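Local coordinates for TqaA (Penicillium aethiopicum, PDB 5DLK), which is a fungal nonribosomal peptide synthetase whose condensation-like terminal domain, the piece described here, probably closes the linear peptide into a macrocycle, at residues L23-D28 with E49-A54; A31-L36 with L112-L117; V273-P278 with D431-Q436; T282-V287 with V388-I393. One frame throughout, in Å; residues are numbered along the deposited sequence.

Interaction 1. Residues L23-D28 with E49-A54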
# COMPACT_ATOMS: atom_id res chain seq x y z
N LEU A 23 -6.33 -22.57 -5.24
CA LEU A 23 -6.17 -21.50 -6.21
C LEU A 23 -4.80 -21.52 -6.89
O LEU A 23 -4.44 -20.58 -7.59
CB LEU A 23 -6.38 -20.13 -5.54
CG LEU A 23 -7.74 -19.95 -4.88
CD1 LEU A 23 -7.79 -18.64 -4.10
CD2 LEU A 23 -8.86 -20.01 -5.93
N SER A 24 -4.04 -22.60 -6.69
CA SER A 24 -2.71 -22.68 -7.29
C SER A 24 -2.76 -22.76 -8.81
O SER A 24 -3.43 -23.63 -9.36
CB SER A 24 -1.95 -23.89 -6.73
OG SER A 24 -0.80 -24.14 -7.52
N PRO A 25 -2.05 -21.86 -9.51
CA PRO A 25 -1.97 -22.01 -10.97
C PRO A 25 -0.92 -23.04 -11.38
O PRO A 25 -0.69 -23.25 -12.57
CB PRO A 25 -1.58 -20.61 -11.44
CG PRO A 25 -0.87 -20.00 -10.29
CD PRO A 25 -1.49 -20.58 -9.04
N ILE A 26 -0.29 -23.66 -10.38
CA ILE A 26 0.78 -24.64 -10.58
C ILE A 26 0.21 -26.03 -10.40
O ILE A 26 -0.38 -26.32 -9.36
CB ILE A 26 1.94 -24.50 -9.56
CG1 ILE A 26 2.72 -23.21 -9.75
CG2 ILE A 26 2.93 -25.64 -9.75
CD1 ILE A 26 1.99 -22.02 -9.26
N LYS A 27 0.39 -26.90 -11.39
CA LYS A 27 -0.04 -28.29 -11.25
C LYS A 27 0.60 -28.96 -10.02
O LYS A 27 -0.07 -29.68 -9.28
CB LYS A 27 0.27 -29.07 -12.54
CG LYS A 27 1.75 -29.40 -12.78
CD LYS A 27 1.95 -30.44 -13.88
CE LYS A 27 0.73 -31.33 -14.08
NZ LYS A 27 1.09 -32.64 -14.71
N ASP A 28 1.89 -28.70 -9.79
CA ASP A 28 2.64 -29.37 -8.73
C ASP A 28 3.43 -28.38 -7.87
O ASP A 28 4.61 -28.14 -8.13
CB ASP A 28 3.58 -30.41 -9.35
CG ASP A 28 4.24 -31.30 -8.31
OD1 ASP A 28 3.90 -31.18 -7.11
OD2 ASP A 28 5.08 -32.13 -8.71
N GLU A 49 3.10 -24.46 2.77
CA GLU A 49 1.78 -24.48 3.38
C GLU A 49 0.66 -24.16 2.36
O GLU A 49 -0.45 -24.70 2.45
CB GLU A 49 1.74 -23.50 4.55
CG GLU A 49 0.39 -23.37 5.20
CD GLU A 49 0.38 -22.29 6.27
OE1 GLU A 49 -0.66 -21.60 6.40
OE2 GLU A 49 1.40 -22.13 6.97
N ASP A 50 0.97 -23.28 1.41
CA ASP A 50 -0.02 -22.89 0.40
C ASP A 50 0.67 -22.27 -0.80
O ASP A 50 1.86 -21.91 -0.75
CB ASP A 50 -1.04 -21.91 0.98
CG ASP A 50 -2.45 -22.09 0.37
OD1 ASP A 50 -2.59 -22.57 -0.77
OD2 ASP A 50 -3.43 -21.75 1.07
N LEU A 51 -0.07 -22.16 -1.90
CA LEU A 51 0.42 -21.45 -3.06
C LEU A 51 -0.78 -20.76 -3.70
O LEU A 51 -1.78 -21.41 -4.00
CB LEU A 51 1.12 -22.40 -4.03
CG LEU A 51 2.00 -21.76 -5.10
CD1 LEU A 51 2.99 -22.76 -5.67
CD2 LEU A 51 1.14 -21.16 -6.21
N LEU A 52 -0.67 -19.44 -3.87
CA LEU A 52 -1.77 -18.63 -4.42
C LEU A 52 -1.25 -17.65 -5.46
O LEU A 52 -0.08 -17.30 -5.45
CB LEU A 52 -2.50 -17.85 -3.32
CG LEU A 52 -3.05 -18.64 -2.13
CD1 LEU A 52 -2.05 -18.61 -0.98
CD2 LEU A 52 -4.40 -18.09 -1.71
N PRO A 53 -2.13 -17.17 -6.35
CA PRO A 53 -1.66 -16.07 -7.21
C PRO A 53 -1.39 -14.84 -6.35
O PRO A 53 -2.07 -14.67 -5.32
CB PRO A 53 -2.84 -15.84 -8.17
CG PRO A 53 -3.70 -17.10 -8.05
CD PRO A 53 -3.53 -17.54 -6.63
N ALA A 54 -0.40 -14.04 -6.74
CA ALA A 54 -0.24 -12.72 -6.16
C ALA A 54 -1.31 -11.80 -6.79
O ALA A 54 -1.66 -11.98 -7.95
CB ALA A 54 1.13 -12.19 -6.43
O HOH W 1 -4.47 -21.97 -3.40
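Ile26 and Leu51 meet at about a right angle and form the tight part of this contact. Ile26 CD1 lies 3.3 Å from Leu51 CD2, closer than carbons usually sit, and 3.8 Å from Leu51 CD1. Ile26 CD1 thus touches both methyls of Leu51. Leu51 CG stands anti to its backbone N (chi1 -164°), which carries it toward the loop, and CD2 also reaches Pro25 CD at 3.9 Å and comes near Ser24 OG. That hydroxyl is occupied: it donates to Ile26 O, in the carbonyl plane and on a lone pair, and so helps to hold the loop at Ile26. An alanine in place of Leu51 would probably open a gap under Ile26 CD1 and leave the isoleucine freer to turn.

Elsewhere the side chains meet more loosely. Leu23 CB rests on Pro53 CD at 4.0 Å, though the backbone Leu23 O comes within 3.3 Å of Pro53 CD. Pro25, the one exposed residue among those that touch, sets CD against Pro53 CG. A water accepts from Leu23 N (2.7 Å) and donates to Leu51 O (2.8 Å).

Strand 47-53 has its backbone partners in strand 108-115, and Glu49 and Asp50 both face Val113 in a classic beta bulge. The N-terminal loop is thus held to this edge strand by apolar side chains and a water bridge, without direct backbone pairing.

Interaction 2. Residues A31-L36 with L112-L117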
# COMPACT_ATOMS: atom_id res chain seq x y z
N ALA A 31 6.78 -29.56 -6.02
CA ALA A 31 7.97 -29.61 -6.88
C ALA A 31 8.65 -28.25 -6.98
O ALA A 31 9.87 -28.16 -7.00
CB ALA A 31 7.60 -30.11 -8.26
N LEU A 32 7.85 -27.19 -7.04
CA LEU A 32 8.41 -25.85 -7.08
C LEU A 32 9.14 -25.52 -5.78
O LEU A 32 10.23 -24.93 -5.79
CB LEU A 32 7.31 -24.82 -7.34
CG LEU A 32 7.76 -23.37 -7.33
CD1 LEU A 32 8.80 -23.14 -8.43
CD2 LEU A 32 6.56 -22.45 -7.48
N HIS A 33 8.55 -25.89 -4.65
CA HIS A 33 9.16 -25.63 -3.36
C HIS A 33 10.49 -26.37 -3.22
O HIS A 33 11.46 -25.83 -2.72
CB HIS A 33 8.21 -26.03 -2.23
CG HIS A 33 8.82 -25.95 -0.86
ND1 HIS A 33 9.44 -27.02 -0.26
CD2 HIS A 33 8.91 -24.92 0.01
CE1 HIS A 33 9.88 -26.66 0.93
NE2 HIS A 33 9.57 -25.39 1.12
N LYS A 34 10.51 -27.61 -3.70
CA LYS A 34 11.71 -28.44 -3.66
C LYS A 34 12.79 -27.83 -4.54
O LYS A 34 13.97 -27.82 -4.19
CB LYS A 34 11.38 -29.87 -4.11
CG LYS A 34 12.50 -30.88 -3.90
CD LYS A 34 11.98 -32.30 -4.12
CE LYS A 34 13.09 -33.34 -3.95
NZ LYS A 34 14.10 -33.27 -5.05
N GLU A 35 12.37 -27.29 -5.67
CA GLU A 35 13.28 -26.63 -6.59
C GLU A 35 13.92 -25.38 -5.98
O GLU A 35 15.11 -25.13 -6.16
CB GLU A 35 12.56 -26.26 -7.89
CG GLU A 35 13.44 -25.60 -8.94
CD GLU A 35 14.52 -26.53 -9.48
OE1 GLU A 35 14.48 -27.75 -9.21
OE2 GLU A 35 15.43 -26.02 -10.18
N LEU A 36 13.13 -24.60 -5.26
CA LEU A 36 13.64 -23.39 -4.61
C LEU A 36 14.59 -23.74 -3.47
O LEU A 36 15.59 -23.05 -3.25
CB LEU A 36 12.49 -22.52 -4.09
CG LEU A 36 11.67 -21.86 -5.19
CD1 LEU A 36 10.47 -21.14 -4.61
CD2 LEU A 36 12.53 -20.91 -6.02
N LEU A 112 4.21 -18.19 -2.44
CA LEU A 112 4.38 -19.46 -1.73
C LEU A 112 4.38 -19.17 -0.25
O LEU A 112 5.28 -18.49 0.25
CB LEU A 112 5.68 -20.16 -2.15
CG LEU A 112 5.78 -20.79 -3.54
CD1 LEU A 112 5.88 -19.75 -4.65
CD2 LEU A 112 6.95 -21.75 -3.61
N VAL A 113 3.36 -19.64 0.45
CA VAL A 113 3.29 -19.49 1.89
C VAL A 113 4.10 -20.63 2.51
O VAL A 113 3.79 -21.79 2.29
CB VAL A 113 1.86 -19.52 2.41
CG1 VAL A 113 1.83 -19.23 3.90
CG2 VAL A 113 0.98 -18.51 1.64
N LEU A 114 5.14 -20.28 3.25
CA LEU A 114 5.98 -21.28 3.91
C LEU A 114 5.56 -21.51 5.36
O LEU A 114 5.03 -20.62 6.02
CB LEU A 114 7.44 -20.83 3.86
CG LEU A 114 8.02 -20.58 2.48
CD1 LEU A 114 9.55 -20.33 2.55
CD2 LEU A 114 7.70 -21.72 1.52
N ALA A 115 5.81 -22.73 5.84
CA ALA A 115 5.66 -23.05 7.25
C ALA A 115 6.94 -23.75 7.70
O ALA A 115 7.84 -23.98 6.89
CB ALA A 115 4.43 -23.94 7.50
N ASN A 116 7.02 -24.07 8.99
CA ASN A 116 8.26 -24.61 9.57
C ASN A 116 9.44 -23.72 9.19
O ASN A 116 10.51 -24.20 8.80
CB ASN A 116 8.48 -26.05 9.13
CG ASN A 116 7.40 -26.98 9.62
OD1 ASN A 116 6.44 -27.27 8.91
ND2 ASN A 116 7.52 -27.43 10.87
N LEU A 117 9.21 -22.41 9.29
CA LEU A 117 10.18 -21.42 8.87
C LEU A 117 10.94 -20.86 10.07
O LEU A 117 10.36 -20.16 10.90
CB LEU A 117 9.48 -20.28 8.11
CG LEU A 117 10.47 -19.36 7.39
CD1 LEU A 117 11.14 -20.11 6.25
CD2 LEU A 117 9.78 -18.12 6.88
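Leu112 meets Leu32 and Leu36, one turn apart on the helix. Its CB points toward the helix. CG follows anti to the carbonyl carbon (chi1 -72°), which turns it toward Leu32, and carries two methyls, both of which touch helix side chains. CD1 lies 4.0 Å from Leu32 CD2. CD2 lies at the same distance from that methyl and also nears Leu32 CG. CD2 goes further and meets Leu36 CD1 at 3.7 Å, where the two leucines reach toward each other tip to tip. Leu32 crosses Leu112 obliquely instead. One methyl of the strand is therefore shared by two helix residues.

His33 makes the second contact. Its CG is anti to the backbone N (chi1 173°), which brings it nearer Leu114. The ring meets Leu114 with its edge: Leu114 CD2 lies near the ring plane, 3.7 Å from His33 CD2. NE2 of the same ring is close by, but its polar partner is Ser46 OG, to which it is hydrogen-bonded. This bond gives the buried nitrogen a mate and helps fix the turn of the ring. No hydrogen bond links the two segments, so the contact is wholly one of packing.

The axes of the helix and strand segments cross at -70°, 10.8 Å apart. Helix 29-38 packs through leucines on a face of the three-stranded antiparallel sheet, away from the annotated binding site. Strand 108-115 runs between 47-53 and 100-105. Leu32, Leu36 and Leu112 all touch Val103 of strand 100-105, while His33 and Leu112 touch Leu48 of strand 47-53.

Interaction 3. Residues V273-P278 with D431-Q436. With EDO (1,2-ethanediol), chain F.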
# COMPACT_ATOMS: atom_id res chain seq x y z
N VAL A 273 -2.73 24.87 4.73
CA VAL A 273 -3.52 24.88 5.95
C VAL A 273 -4.52 23.73 5.90
O VAL A 273 -5.14 23.54 4.85
CB VAL A 273 -4.27 26.20 6.10
CG1 VAL A 273 -5.15 26.16 7.34
CG2 VAL A 273 -3.26 27.36 6.14
N PRO A 274 -4.65 22.95 6.99
CA PRO A 274 -5.58 21.81 6.97
C PRO A 274 -6.98 22.28 6.62
O PRO A 274 -7.51 23.19 7.27
CB PRO A 274 -5.51 21.27 8.40
CG PRO A 274 -4.08 21.57 8.80
CD PRO A 274 -3.81 22.94 8.20
N PRO A 275 -7.55 21.72 5.54
CA PRO A 275 -8.83 22.24 5.08
C PRO A 275 -9.95 22.04 6.08
O PRO A 275 -9.96 21.06 6.83
CB PRO A 275 -9.10 21.42 3.81
CG PRO A 275 -7.77 20.93 3.37
CD PRO A 275 -6.96 20.74 4.62
N THR A 276 -10.86 23.00 6.09
CA THR A 276 -12.12 22.90 6.82
C THR A 276 -13.10 22.06 6.00
O THR A 276 -13.39 22.39 4.85
CB THR A 276 -12.71 24.30 7.07
OG1 THR A 276 -11.78 25.08 7.84
CG2 THR A 276 -14.04 24.19 7.81
N LEU A 277 -13.58 20.98 6.58
CA LEU A 277 -14.48 20.08 5.87
C LEU A 277 -15.94 20.47 6.05
O LEU A 277 -16.39 20.62 7.18
CB LEU A 277 -14.29 18.65 6.35
CG LEU A 277 -12.92 18.04 6.09
CD1 LEU A 277 -12.89 16.66 6.66
CD2 LEU A 277 -12.63 18.04 4.60
N PRO A 278 -16.68 20.62 4.94
CA PRO A 278 -18.14 20.78 5.06
C PRO A 278 -18.75 19.56 5.75
O PRO A 278 -18.19 18.47 5.65
CB PRO A 278 -18.61 20.89 3.61
CG PRO A 278 -17.41 21.31 2.85
CD PRO A 278 -16.23 20.69 3.54
N ASP A 431 -0.66 20.10 11.49
CA ASP A 431 -0.35 21.48 11.13
C ASP A 431 -0.41 21.76 9.63
O ASP A 431 -0.27 22.90 9.20
CB ASP A 431 1.04 21.87 11.65
CG ASP A 431 2.16 21.27 10.83
OD1 ASP A 431 2.05 20.09 10.44
OD2 ASP A 431 3.15 21.99 10.55
N ARG A 432 -0.58 20.71 8.82
CA ARG A 432 -0.67 20.90 7.37
C ARG A 432 -1.32 19.68 6.71
O ARG A 432 -1.24 18.56 7.23
CB ARG A 432 0.72 21.12 6.78
CG ARG A 432 1.59 19.84 6.78
CD ARG A 432 3.06 20.13 6.60
NE ARG A 432 3.83 18.89 6.43
CZ ARG A 432 4.15 18.06 7.42
NH1 ARG A 432 3.76 18.32 8.66
NH2 ARG A 432 4.87 16.97 7.16
N LEU A 433 -2.01 19.92 5.60
CA LEU A 433 -2.32 18.82 4.67
C LEU A 433 -1.22 18.87 3.64
O LEU A 433 -1.00 19.89 2.99
CB LEU A 433 -3.70 18.98 4.02
CG LEU A 433 -4.05 17.91 2.97
CD1 LEU A 433 -4.41 16.60 3.63
CD2 LEU A 433 -5.18 18.36 2.05
N GLU A 434 -0.48 17.78 3.50
CA GLU A 434 0.63 17.77 2.56
C GLU A 434 0.26 17.06 1.27
O GLU A 434 -0.10 15.88 1.29
CB GLU A 434 1.85 17.10 3.19
CG GLU A 434 3.11 17.32 2.39
CD GLU A 434 4.33 16.87 3.16
OE1 GLU A 434 4.88 17.70 3.92
OE2 GLU A 434 4.70 15.70 3.02
N VAL A 435 0.30 17.79 0.16
CA VAL A 435 0.06 17.21 -1.15
C VAL A 435 1.41 16.76 -1.70
O VAL A 435 2.35 17.55 -1.78
CB VAL A 435 -0.64 18.23 -2.10
CG1 VAL A 435 -0.79 17.68 -3.51
CG2 VAL A 435 -1.99 18.68 -1.51
N GLN A 436 1.51 15.48 -2.04
CA GLN A 436 2.76 14.92 -2.53
C GLN A 436 2.55 14.37 -3.93
O GLN A 436 1.62 13.60 -4.16
CB GLN A 436 3.24 13.81 -1.60
CG GLN A 436 3.17 14.17 -0.11
CD GLN A 436 3.45 12.99 0.79
OE1 GLN A 436 3.33 11.84 0.39
NE2 GLN A 436 3.85 13.28 2.03
C1 EDO F . 7.72 10.97 1.42
O1 EDO F . 6.30 10.82 1.56
C2 EDO F . 8.35 9.63 1.04
O2 EDO F . 9.53 9.85 0.27
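Glu434 OE1 takes two N-H groups of Arg432, the residue whose backbone N lies against Pro274. The bond from Arg432 NE is 3.0 Å long and fairly straight at 163°. Glu434 OE1 lies in the guanidinium plane, while NE comes from above the carboxylate plane. The bond from Arg432 NH2 is weak. Arg432 NH1 donates to Asp431 OD1 at 3.0 Å, on the syn lone pair of that oxygen. Glu434 OE2 accepts from Gln436 NE2 at 2.7 Å on its anti lone pair. A 1,2-ethanediol, probably from the crystallisation liquor, bonds weakly to Gln436 OE1.

Across the segments there is packing and no hydrogen bond. The Pro274 ring lies on backbone atoms: its CG sits 3.6 Å from Arg432 N, and Pro274 CD nears Asp431 O. Pro275 and Leu433 cross at about a right angle, with Pro275 CD 3.8 Å from Leu433 CB. Pro275 also packs on helix 283-299.

Strand 433-440 pairs with strand 265-272, and the prolines follow that pairing. Without an N-H, neither can donate a backbone hydrogen bond, and their rings pack. Arg432 probably offsets part of the negative charge of Asp431 and Glu434, held between the two.

Interaction 4. Residues T282-V287 with V388-I393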
# COMPACT_ATOMS: atom_id res chain seq x y z
N THR A 282 -15.71 14.05 3.54
CA THR A 282 -14.40 13.62 4.02
C THR A 282 -13.25 14.33 3.32
O THR A 282 -13.42 14.94 2.26
CB THR A 282 -14.19 12.11 3.83
OG1 THR A 282 -14.10 11.81 2.43
CG2 THR A 282 -15.33 11.33 4.47
N MET A 283 -12.08 14.23 3.93
CA MET A 283 -10.88 14.82 3.36
C MET A 283 -10.54 14.14 2.03
O MET A 283 -10.13 14.81 1.09
CB MET A 283 -9.69 14.70 4.34
CG MET A 283 -8.47 15.54 3.92
SD MET A 283 -8.79 17.31 3.90
CE MET A 283 -8.95 17.61 5.67
N ALA A 284 -10.71 12.83 1.95
CA ALA A 284 -10.43 12.12 0.70
C ALA A 284 -11.30 12.67 -0.44
O ALA A 284 -10.82 12.86 -1.56
CB ALA A 284 -10.66 10.62 0.85
N THR A 285 -12.57 12.93 -0.15
CA THR A 285 -13.48 13.51 -1.13
C THR A 285 -13.01 14.87 -1.62
O THR A 285 -13.03 15.17 -2.81
CB THR A 285 -14.90 13.63 -0.53
OG1 THR A 285 -15.41 12.32 -0.35
CG2 THR A 285 -15.86 14.40 -1.47
N LEU A 286 -12.58 15.69 -0.67
CA LEU A 286 -12.10 17.02 -1.01
C LEU A 286 -10.90 16.94 -1.96
O LEU A 286 -10.84 17.64 -2.97
CB LEU A 286 -11.73 17.78 0.28
CG LEU A 286 -11.28 19.23 0.11
CD1 LEU A 286 -12.35 20.04 -0.61
CD2 LEU A 286 -11.03 19.82 1.48
N VAL A 287 -9.96 16.04 -1.68
CA VAL A 287 -8.80 15.89 -2.54
C VAL A 287 -9.18 15.35 -3.92
O VAL A 287 -8.69 15.83 -4.96
CB VAL A 287 -7.77 14.94 -1.91
CG1 VAL A 287 -6.66 14.66 -2.90
CG2 VAL A 287 -7.24 15.54 -0.59
N VAL A 388 -4.82 8.75 -7.19
CA VAL A 388 -4.92 9.61 -6.02
C VAL A 388 -5.11 8.76 -4.77
O VAL A 388 -6.02 7.93 -4.69
CB VAL A 388 -6.08 10.58 -6.16
CG1 VAL A 388 -6.25 11.40 -4.89
CG2 VAL A 388 -5.84 11.47 -7.39
N GLN A 389 -4.22 8.97 -3.81
CA GLN A 389 -4.24 8.18 -2.57
C GLN A 389 -4.25 9.11 -1.36
O GLN A 389 -3.22 9.71 -1.03
CB GLN A 389 -3.03 7.25 -2.50
CG GLN A 389 -3.04 6.33 -1.26
CD GLN A 389 -2.06 5.18 -1.38
OE1 GLN A 389 -1.93 4.56 -2.45
NE2 GLN A 389 -1.37 4.87 -0.29
N HIS A 390 -5.40 9.21 -0.70
CA HIS A 390 -5.47 9.99 0.54
C HIS A 390 -5.10 9.09 1.72
O HIS A 390 -5.66 8.00 1.88
CB HIS A 390 -6.86 10.57 0.77
CG HIS A 390 -6.94 11.32 2.06
ND1 HIS A 390 -6.15 12.43 2.31
CD2 HIS A 390 -7.61 11.07 3.20
CE1 HIS A 390 -6.38 12.86 3.54
NE2 HIS A 390 -7.28 12.06 4.10
N GLN A 391 -4.15 9.54 2.52
CA GLN A 391 -3.60 8.72 3.59
C GLN A 391 -4.37 8.90 4.89
O GLN A 391 -3.87 9.54 5.81
CB GLN A 391 -2.12 9.06 3.81
CG GLN A 391 -1.28 8.98 2.54
CD GLN A 391 -0.92 7.56 2.13
OE1 GLN A 391 -1.76 6.67 2.09
NE2 GLN A 391 0.35 7.36 1.80
N ASN A 392 -5.59 8.37 4.96
CA ASN A 392 -6.40 8.44 6.18
C ASN A 392 -6.07 7.25 7.08
O ASN A 392 -6.93 6.45 7.47
CB ASN A 392 -7.91 8.48 5.84
CG ASN A 392 -8.38 7.27 5.05
OD1 ASN A 392 -7.64 6.71 4.23
ND2 ASN A 392 -9.63 6.86 5.29
N ILE A 393 -4.78 7.16 7.40
CA ILE A 393 -4.18 6.07 8.16
C ILE A 393 -3.25 6.67 9.21
O ILE A 393 -3.04 7.87 9.24
CB ILE A 393 -3.36 5.14 7.25
CG1 ILE A 393 -2.39 6.01 6.42
CG2 ILE A 393 -4.29 4.30 6.37
CD1 ILE A 393 -1.48 5.28 5.46
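Helix 283-287 and strand 388-390 run roughly antiparallel, at 153°, with their axes 8.6 Å apart and Ala284 and His390 nearest each other by CA. The His390 ring carries most of the contact. CG is anti to the backbone N (chi1 178°), which carries it toward Met283, and one ring face comes under the first turn of the helix. Ala284 N lies 3.7 Å above the ring plane of His390, offset toward the rim. Met283 CG reaches His390 CE1 at 3.4 Å, and Met283 CB lies 3.6 Å from His390 NE2. Ala284 CB rests on His390 CB at 3.8 Å. Further along, Val287 CG1 and Val388 CG1 meet at 3.8 Å. His390 ND1 is hydrogen-bonded to Thr426 OG1. An alanine in place of His390 would probably leave Thr426 OG1 without this mate and a gap beneath Met283 and the helix start.

Thr282, the helix N-cap, and Asn392, just past the strand, bind 4'-phosphopantetheine in another structure of this protein; it is not bound to this chain here. The contact thus joins two elements of that site. Strand 386-390 lies between strands 422-428 and 303-310, and helix 283-299 covers it. Leu286 and Val287 touch Ile460 of helix 446-465.

From the N terminus, interaction 1 closes first, bringing the loop before helix 29-38 back to strand 47-53 over a span of 20 residues. Interaction 2 starts inside that span and closes later, at strand 108-115, so the two cross. They also touch. Together they hold helix 29-38 and its preceding loop to the three-stranded sheet. Interaction 3 opens long afterwards and joins residues 273-278 to 431-436. Interaction 4 is nested within its loop, and the two touch. They hold the loop 273-278 and helix 283-299 to the six-stranded sheet. The two pairs lie on opposite sides of the chain's centre; interactions 1 and 3 have centres about 44 Å apart.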